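Side-chain contacts in blood group a-and b-cleaving endo-beta-galactosidase (Streptococcus pneumoniae, PDB 2YGL), which probably binds blood-group-type carbohydrate through tandem family 51 carbohydrate-binding modules, which accompany the enzyme's family 98 glycoside hydrolase activity: residues Ala17-Ile22 against Lys26-Asp31; Ile106-Asp111 against Gln133-Thr138. All blocks are in the same frame, centred on the assembly; numbering follows the deposited sequence.

Contact 1: Ala17-Ile22 against Lys26-Asp31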
# COMPACT_ATOMS: atom_id res chain seq x y z
N ALA A 17 -10.86 18.42 -17.93
CA ALA A 17 -9.79 19.37 -18.19
C ALA A 17 -10.34 20.60 -18.89
O ALA A 17 -11.00 20.50 -19.93
CB ALA A 17 -8.69 18.72 -19.03
N THR A 18 -10.08 21.77 -18.31
CA THR A 18 -10.44 23.04 -18.94
C THR A 18 -9.20 23.93 -19.05
O THR A 18 -8.28 23.85 -18.23
CB THR A 18 -11.54 23.80 -18.16
OG1 THR A 18 -11.08 24.11 -16.84
CG2 THR A 18 -12.83 22.97 -18.07
N HIS A 19 -9.19 24.77 -20.08
CA HIS A 19 -8.11 25.72 -20.32
C HIS A 19 -8.66 27.10 -20.67
O HIS A 19 -9.86 27.25 -20.91
CB HIS A 19 -7.18 25.20 -21.44
CG HIS A 19 -7.87 24.95 -22.74
ND1 HIS A 19 -8.23 25.97 -23.60
CD2 HIS A 19 -8.24 23.80 -23.35
CE1 HIS A 19 -8.81 25.45 -24.67
NE2 HIS A 19 -8.83 24.14 -24.54
N GLY A 20 -7.78 28.09 -20.70
CA GLY A 20 -8.18 29.48 -20.94
C GLY A 20 -8.09 29.97 -22.37
O GLY A 20 -8.33 31.15 -22.64
N ASP A 21 -7.75 29.08 -23.31
CA ASP A 21 -7.68 29.45 -24.72
C ASP A 21 -9.08 29.49 -25.34
O ASP A 21 -9.89 28.60 -25.09
CB ASP A 21 -6.77 28.49 -25.49
CG ASP A 21 -6.38 29.03 -26.87
OD1 ASP A 21 -7.26 29.14 -27.75
OD2 ASP A 21 -5.18 29.33 -27.06
N ILE A 22 -9.35 30.51 -26.15
CA ILE A 22 -10.68 30.69 -26.76
C ILE A 22 -11.05 29.60 -27.77
O ILE A 22 -12.22 29.34 -28.00
CB ILE A 22 -10.89 32.11 -27.37
CG1 ILE A 22 -9.94 32.37 -28.55
CG2 ILE A 22 -10.78 33.19 -26.29
CD1 ILE A 22 -10.33 33.56 -29.43
N LYS A 26 -8.84 23.01 -29.37
CA LYS A 26 -7.57 22.76 -28.71
C LYS A 26 -7.80 22.04 -27.38
O LYS A 26 -8.81 22.26 -26.72
CB LYS A 26 -6.80 24.06 -28.48
CG LYS A 26 -6.25 24.69 -29.76
CD LYS A 26 -5.49 25.98 -29.46
CE LYS A 26 -5.22 26.76 -30.74
NZ LYS A 26 -4.60 28.09 -30.46
N THR A 27 -6.85 21.19 -27.01
CA THR A 27 -6.94 20.44 -25.76
C THR A 27 -5.70 20.65 -24.89
O THR A 27 -4.61 20.94 -25.39
CB THR A 27 -7.10 18.92 -26.01
OG1 THR A 27 -6.00 18.45 -26.80
CG2 THR A 27 -8.40 18.61 -26.73
N VAL A 28 -5.89 20.49 -23.58
CA VAL A 28 -4.79 20.46 -22.61
C VAL A 28 -3.77 19.41 -23.06
O VAL A 28 -4.15 18.31 -23.48
CB VAL A 28 -5.31 20.18 -21.18
CG1 VAL A 28 -4.16 19.96 -20.21
CG2 VAL A 28 -6.21 21.32 -20.70
N GLN A 29 -2.49 19.76 -23.00
CA GLN A 29 -1.44 18.94 -23.60
C GLN A 29 -0.70 18.03 -22.62
O GLN A 29 -0.41 18.42 -21.49
CB GLN A 29 -0.45 19.83 -24.36
CG GLN A 29 -1.05 20.48 -25.61
CD GLN A 29 -1.34 19.48 -26.72
OE1 GLN A 29 -0.43 18.81 -27.21
NE2 GLN A 29 -2.60 19.36 -27.10
N LYS A 30 -0.43 16.80 -23.07
CA LYS A 30 0.37 15.86 -22.30
C LYS A 30 1.81 15.89 -22.81
O LYS A 30 2.05 15.74 -24.01
CB LYS A 30 -0.18 14.43 -22.42
CG LYS A 30 -1.63 14.25 -22.00
CD LYS A 30 -2.11 12.84 -22.30
CE LYS A 30 -3.62 12.75 -22.28
NZ LYS A 30 -4.10 11.42 -22.74
N ASP A 31 2.74 16.11 -21.89
CA ASP A 31 4.18 16.09 -22.18
C ASP A 31 4.62 17.16 -23.19
O ASP A 31 5.59 16.98 -23.93
CB ASP A 31 4.63 14.68 -22.61
CG ASP A 31 4.24 13.62 -21.60
OD1 ASP A 31 4.21 13.92 -20.38
OD2 ASP A 31 3.95 12.48 -22.01
O HOH W 1 -6.40 30.50 -29.89
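The imidazole of H19 hydrogen-bonds to the backbone of K26: NE2 of H19 donates to O of K26 over 2.9 Å, bent to 146° at the hydrogen. The donor stands above the carbonyl plane, 57° out of it, and the oxygen is tilted somewhat from the ring plane. On the other nitrogen of the same ring, ND1 of H19 accepts from N of D21 at 3.2 Å, with N of D21 in the ring plane. With NE2 donating and ND1 accepting, the two bonds fix the rotation of the ring and point to a single proton, on NE2. The first torsion (chi1 58°) sets CG of H19 between its own N and carbonyl carbon, which lets the ring reach both backbones; F34 meets the ring from helix 34-39.

The charged pair, D21 and K26, is partly exposed. The extended K26 chain passes obliquely across the D21 carboxylate, and NZ of K26 stays 3.7 Å from OD2 of D21, a long salt bridge. Water 1 closes the gap, donating to OD1 of D21 at 2.7 Å and accepting from NZ of K26 at 3.1 Å. That same OD1 also takes the N-H of D23, so the carboxylate is held by the turn as well as by the lysine.

The apolar packing centres on V28, whose CG2 meets CB of A17 at 4.0 Å and CB of H19 at 4.1 Å. I61, T63, I71 and W14 also pack on this valine.

A buried histidine bonded to main chain at both nitrogens thus ties together the two arms of the loop joining strands 16-17 and 29-30. These strands belong to different sheets of the beta-sandwich in this NPCBM-type module.

Contact 2: Ile106-Asp111 against Gln133-Thr138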
# COMPACT_ATOMS: atom_id res chain seq x y z
N ILE A 106 -1.51 29.74 -8.80
CA ILE A 106 -1.64 28.32 -9.10
C ILE A 106 -1.95 27.58 -7.80
O ILE A 106 -1.26 27.78 -6.79
CB ILE A 106 -0.37 27.73 -9.78
CG1 ILE A 106 -0.11 28.41 -11.13
CG2 ILE A 106 -0.51 26.21 -9.96
CD1 ILE A 106 1.27 28.12 -11.73
N GLU A 107 -2.97 26.74 -7.83
CA GLU A 107 -3.37 25.96 -6.65
C GLU A 107 -3.46 24.47 -6.94
O GLU A 107 -3.73 24.06 -8.07
CB GLU A 107 -4.71 26.45 -6.11
CG GLU A 107 -4.69 27.83 -5.48
CD GLU A 107 -6.09 28.32 -5.11
OE1 GLU A 107 -7.09 27.69 -5.52
OE2 GLU A 107 -6.18 29.35 -4.41
N ILE A 108 -3.24 23.67 -5.90
CA ILE A 108 -3.54 22.25 -5.93
C ILE A 108 -4.61 21.98 -4.88
O ILE A 108 -4.49 22.40 -3.72
CB ILE A 108 -2.29 21.36 -5.68
CG1 ILE A 108 -1.17 21.69 -6.69
CG2 ILE A 108 -2.65 19.87 -5.72
CD1 ILE A 108 -1.51 21.44 -8.17
N GLU A 109 -5.67 21.30 -5.31
CA GLU A 109 -6.83 21.04 -4.47
C GLU A 109 -7.11 19.54 -4.41
O GLU A 109 -7.06 18.85 -5.43
CB GLU A 109 -8.05 21.78 -5.05
CG GLU A 109 -9.31 21.72 -4.21
CD GLU A 109 -10.42 22.60 -4.78
OE1 GLU A 109 -10.23 23.83 -4.86
OE2 GLU A 109 -11.48 22.05 -5.15
N ILE A 110 -7.38 19.04 -3.20
CA ILE A 110 -7.80 17.65 -3.01
C ILE A 110 -9.12 17.62 -2.26
O ILE A 110 -9.22 18.10 -1.12
CB ILE A 110 -6.73 16.81 -2.25
CG1 ILE A 110 -5.42 16.75 -3.05
CG2 ILE A 110 -7.27 15.39 -1.99
CD1 ILE A 110 -4.24 16.21 -2.26
N ASP A 111 -10.14 17.06 -2.91
CA ASP A 111 -11.49 16.91 -2.34
C ASP A 111 -12.04 18.19 -1.70
O ASP A 111 -12.57 18.16 -0.58
CB ASP A 111 -11.53 15.74 -1.35
CG ASP A 111 -11.15 14.41 -1.98
OD1 ASP A 111 -11.47 14.18 -3.17
OD2 ASP A 111 -10.53 13.58 -1.29
N GLN A 133 8.53 26.88 -9.07
CA GLN A 133 8.27 26.44 -7.70
C GLN A 133 8.03 24.93 -7.69
O GLN A 133 7.30 24.41 -8.54
CB GLN A 133 7.07 27.17 -7.09
CG GLN A 133 7.31 28.64 -6.77
CD GLN A 133 8.20 28.86 -5.55
OE1 GLN A 133 8.35 27.98 -4.71
NE2 GLN A 133 8.78 30.05 -5.46
N PHE A 134 8.65 24.25 -6.74
CA PHE A 134 8.47 22.81 -6.55
C PHE A 134 7.37 22.54 -5.53
O PHE A 134 7.40 23.09 -4.42
CB PHE A 134 9.78 22.14 -6.12
CG PHE A 134 9.67 20.65 -5.88
CD1 PHE A 134 9.42 19.78 -6.93
CD2 PHE A 134 9.84 20.13 -4.60
CE1 PHE A 134 9.32 18.40 -6.71
CE2 PHE A 134 9.75 18.76 -4.37
CZ PHE A 134 9.49 17.89 -5.43
N ILE A 135 6.40 21.72 -5.91
CA ILE A 135 5.31 21.34 -5.03
C ILE A 135 5.49 19.90 -4.56
O ILE A 135 5.75 19.00 -5.37
CB ILE A 135 3.92 21.47 -5.73
CG1 ILE A 135 3.69 22.89 -6.25
CG2 ILE A 135 2.79 21.06 -4.78
CD1 ILE A 135 2.48 23.03 -7.15
N SER A 136 5.37 19.70 -3.25
CA SER A 136 5.32 18.36 -2.67
C SER A 136 4.28 18.34 -1.56
O SER A 136 4.50 18.89 -0.47
CB SER A 136 6.70 17.93 -2.15
OG SER A 136 6.71 16.55 -1.85
N VAL A 137 3.13 17.74 -1.84
CA VAL A 137 2.03 17.67 -0.88
C VAL A 137 1.66 16.23 -0.54
O VAL A 137 1.72 15.34 -1.40
CB VAL A 137 0.76 18.44 -1.35
CG1 VAL A 137 0.99 19.94 -1.29
CG2 VAL A 137 0.33 18.01 -2.75
N THR A 138 1.28 16.01 0.72
CA THR A 138 0.81 14.71 1.17
C THR A 138 -0.64 14.51 0.72
O THR A 138 -1.46 15.43 0.78
CB THR A 138 0.90 14.58 2.72
OG1 THR A 138 2.19 15.02 3.16
CG2 THR A 138 0.70 13.14 3.16
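I108 and I135 meet where the terminal methyl of I135 rests on the CG1 methylene of I108, CG1 of I108 lying 3.9 Å from CD1 of I135. The two side chains slant across one another, each leaving its strand toward the other segment. In I135 the chain runs on nearly straight from CA through CG1 (chi2 170°), carrying CD1 out to the facing strand. I108 folds back instead (chi2 -62°), and it is the flank of its CG1 that receives the methyl. A looser touch lies further along: CD1 of I110 comes to 4.2 Å from the backbone oxygen of T138, whose own CB points away. V137 also faces 106-111 and loses surface to it, although its side chain stays slightly beyond close contact.

Around this pair stands a wider, largely apolar shell. F83 of strand 82-87 and I146 and L148 of strand 145-151 pack on I108, while T85 and I87 adjoin I135. V115 touches both I108 and I110, and Y116 lies against I135.

Backbone pairing sets the strands in place. Strand 105-110 runs between 145-151 and 113-117 in one antiparallel sheet, whereas 133-138 pairs with 82-87 in the other. The nearest CA atoms, those of I108 and V137, are 8.8 Å apart, a spacing of stacked sheets rather than of neighbouring strands. E109, on the sheet of 105-110, forms a salt bridge with K149; S136, on the other sheet, hydrogen-bonds to E84.

No hydrogen bond crosses between the two segments, consistent with sheets held here mainly by dispersion and by burial of branched aliphatic groups.

In the fold
Contact 2 joins the faces of the two sheets of the first beta-sandwich module; contact 1 ties together the arms of the loop that passes from one sheet to the other. Contact 2 is core: strands 105-110 and 133-138 face each other chiefly with aliphatic side chains. Contact 1 is partly buried and lies near one end of the sandwich, where polar bonds to main chain, a water and a long ion pair work alongside the packing of a valine. Strands 16-17 and 105-110 share one sheet, as 29-30 and 133-138 share the other. The contact centres are 19 Å apart and their nearest atoms are about 11 Å apart, so they do not touch.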